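Local coordinates for protein cytochrome c55X (Pseudomonas aeruginosa PAO1, PDB 6TP9) that acts as a small periplasmic monoheme c-type cytochrome, carrying electrons and associated with heme d1 biosynthesis, at residues S52-A55 and T56-G60. The protein carries 1 engineered substitution. Residues are numbered along the deposited sequence; the frame is centred on the assembly and turned at random.
Sequences SLVA and TVLMG. With HEC (heme c), chain M.
T56 sets its methyl CG2 over one face of the heme, at the rim of pyrrole ring A, 3.7 Å from HEC C2A. L53 reaches the same corner at the edge: its CD2 lies nearly level with the porphyrin and 3.5 Å from the propionate oxygen HEC O1A. V57 CG2 comes from T56's side of the heme, outside the ring and raised off its plane, 4.0 Å from HEC CMA. The heme is also hydrogen-bonded by K48 NZ and R61 NH1. With T56 chi1 at -59°, CG2 stands anti to the backbone N and faces the heme, while OG1 turns back along the helix to S52 O at 3.1 Å. That carbonyl oxygen is gripped twice, by OG1 from above the carbonyl plane and by the backbone T56 N at 2.9 Å. Helix 50-59 thus forms one wall of the heme pocket in a class I cytochrome c fold; because C24 and C27 lie at a different heme, this one is probably borne by a domain-swapped partner. Successive i to i+4 bonds run from V57, L58 and M59 to L53, V54 and A55. Turned from the heme, V54 and L58 lie side by side, with V54 CG1 3.9 Å from L58 CD1, and both pack on A78 of helix 75-86. M59, bent at chi3, curls its CE to 3.8 Å from A55 CB, just before G60 leaves the helix with positive phi.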
loop_
_atom_site.group_PDB
_atom_site.type_symbol
_atom_site.label_atom_id
_atom_site.label_comp_id
_atom_site.label_asym_id
_atom_site.label_seq_id
_atom_site.Cartn_x
_atom_site.Cartn_y
_atom_site.Cartn_z
ATOM N N SER A 52 4.078 18.779 12.830
ATOM C CA SER A 52 3.978 19.476 11.553
ATOM C C SER A 52 3.168 18.660 10.557
ATOM O O SER A 52 2.229 19.168 9.931
ATOM C CB SER A 52 5.376 19.758 11.006
ATOM O OG SER A 52 6.137 20.527 11.920
ATOM N N LEU A 53 3.517 17.382 10.403
ATOM C CA LEU A 53 2.791 16.517 9.482
ATOM C C LEU A 53 1.338 16.359 9.909
ATOM O O LEU A 53 0.431 16.370 9.068
ATOM C CB LEU A 53 3.483 15.156 9.401
ATOM C CG LEU A 53 4.985 15.210 9.109
ATOM C CD1 LEU A 53 5.621 13.836 9.258
ATOM C CD2 LEU A 53 5.243 15.769 7.720
ATOM N N VAL A 54 1.093 16.215 11.213
ATOM C CA VAL A 54 -0.280 16.115 11.698
ATOM C C VAL A 54 -1.051 17.384 11.363
ATOM O O VAL A 54 -2.200 17.330 10.908
ATOM C CB VAL A 54 -0.295 15.828 13.210
ATOM C CG1 VAL A 54 -1.711 15.943 13.761
ATOM C CG2 VAL A 54 0.278 14.450 13.491
ATOM N N ALA A 55 -0.434 18.545 11.587
ATOM C CA ALA A 55 -1.066 19.802 11.205
ATOM C C ALA A 55 -1.434 19.793 9.728
ATOM O O ALA A 55 -2.568 20.115 9.356
ATOM C CB ALA A 55 -0.134 20.971 11.524
ATOM N N THR A 56 -0.482 19.414 8.870
ATOM C CA THR A 56 -0.749 19.376 7.436
ATOM C C THR A 56 -1.956 18.502 7.121
ATOM O O THR A 56 -2.775 18.848 6.262
ATOM C CB THR A 56 0.480 18.865 6.684
ATOM O OG1 THR A 56 1.600 19.717 6.952
ATOM C CG2 THR A 56 0.214 18.836 5.187
ATOM N N VAL A 57 -2.079 17.359 7.798
ATOM C CA VAL A 57 -3.222 16.482 7.565
ATOM C C VAL A 57 -4.513 17.183 7.969
ATOM O O VAL A 57 -5.497 17.197 7.222
ATOM C CB VAL A 57 -3.047 15.156 8.327
ATOM C CG1 VAL A 57 -4.289 14.287 8.170
ATOM C CG2 VAL A 57 -1.805 14.417 7.845
ATOM N N LEU A 58 -4.523 17.780 9.163
ATOM C CA LEU A 58 -5.744 18.385 9.676
ATOM C C LEU A 58 -6.110 19.657 8.925
ATOM O O LEU A 58 -7.298 19.950 8.752
ATOM C CB LEU A 58 -5.587 18.687 11.166
ATOM C CG LEU A 58 -5.502 17.480 12.098
ATOM C CD1 LEU A 58 -5.106 17.937 13.489
ATOM C CD2 LEU A 58 -6.819 16.721 12.136
ATOM N N MET A 59 -5.113 20.418 8.470
ATOM C CA MET A 59 -5.347 21.717 7.858
ATOM C C MET A 59 -4.931 21.792 6.396
ATOM O O MET A 59 -5.078 22.855 5.783
ATOM C CB MET A 59 -4.604 22.807 8.643
ATOM C CG MET A 59 -4.894 22.792 10.133
ATOM S SD MET A 59 -4.354 24.296 10.962
ATOM C CE MET A 59 -2.731 23.792 11.513
ATOM N N GLY A 60 -4.425 20.708 5.819
ATOM C CA GLY A 60 -3.963 20.786 4.452
ATOM C C GLY A 60 -2.860 21.826 4.304
ATOM O O GLY A 60 -2.351 22.392 5.269
HETATM FE FE HEC M . -1.426 14.942 0.949
HETATM C CHA HEC M . 1.387 16.864 1.323
HETATM C CHB HEC M . -0.782 13.461 4.015
HETATM C CHC HEC M . -4.369 13.233 0.752
HETATM C CHD HEC M . -1.833 16.033 -2.283
HETATM N NA HEC M . 0.042 15.101 2.388
HETATM C C1A HEC M . 1.080 16.012 2.360
HETATM C C2A HEC M . 1.799 15.915 3.616
HETATM C C3A HEC M . 1.206 14.980 4.361
HETATM C C4A HEC M . 0.088 14.447 3.605
HETATM C CMA HEC M . 1.635 14.544 5.777
HETATM C CAA HEC M . 3.035 16.752 4.016
HETATM C CBA HEC M . 4.302 16.036 3.560
HETATM C CGA HEC M . 5.516 16.845 3.937
HETATM O O1A HEC M . 5.385 17.763 4.789
HETATM O O2A HEC M . 6.614 16.565 3.388
HETATM N NB HEC M . -2.384 13.599 2.158
HETATM C C1B HEC M . -1.958 13.119 3.383
HETATM C C2B HEC M . -2.974 12.211 3.882
HETATM C C3B HEC M . -3.954 12.153 2.981
HETATM C C4B HEC M . -3.607 13.023 1.878
HETATM C CMB HEC M . -2.927 11.430 5.214
HETATM C CAB HEC M . -5.239 11.308 3.077
HETATM C CBB HEC M . -6.005 11.665 4.365
HETATM N NC HEC M . -2.806 14.640 -0.516
HETATM C C1C HEC M . -4.007 13.980 -0.345
HETATM C C2C HEC M . -4.810 14.178 -1.533
HETATM C C3C HEC M . -4.140 14.996 -2.351
HETATM C C4C HEC M . -2.848 15.273 -1.744
HETATM C CMC HEC M . -6.251 13.653 -1.727
HETATM C CAC HEC M . -4.614 15.487 -3.740
HETATM C CBC HEC M . -6.019 16.115 -3.651
HETATM N ND HEC M . -0.377 16.228 -0.296
HETATM C C1D HEC M . -0.760 16.558 -1.596
HETATM C C2D HEC M . 0.151 17.561 -2.106
HETATM C C3D HEC M . 1.150 17.815 -0.972
HETATM C C4D HEC M . 0.747 16.945 0.106
HETATM C CMD HEC M . 0.130 18.238 -3.492
HETATM C CAD HEC M . 2.347 18.787 -0.969
HETATM C CBD HEC M . 1.897 20.195 -0.599
HETATM C CGD HEC M . 3.112 21.081 -0.644
HETATM O O1D HEC M . 3.320 21.750 -1.689
HETATM O O2D HEC M . 3.879 21.103 0.353
#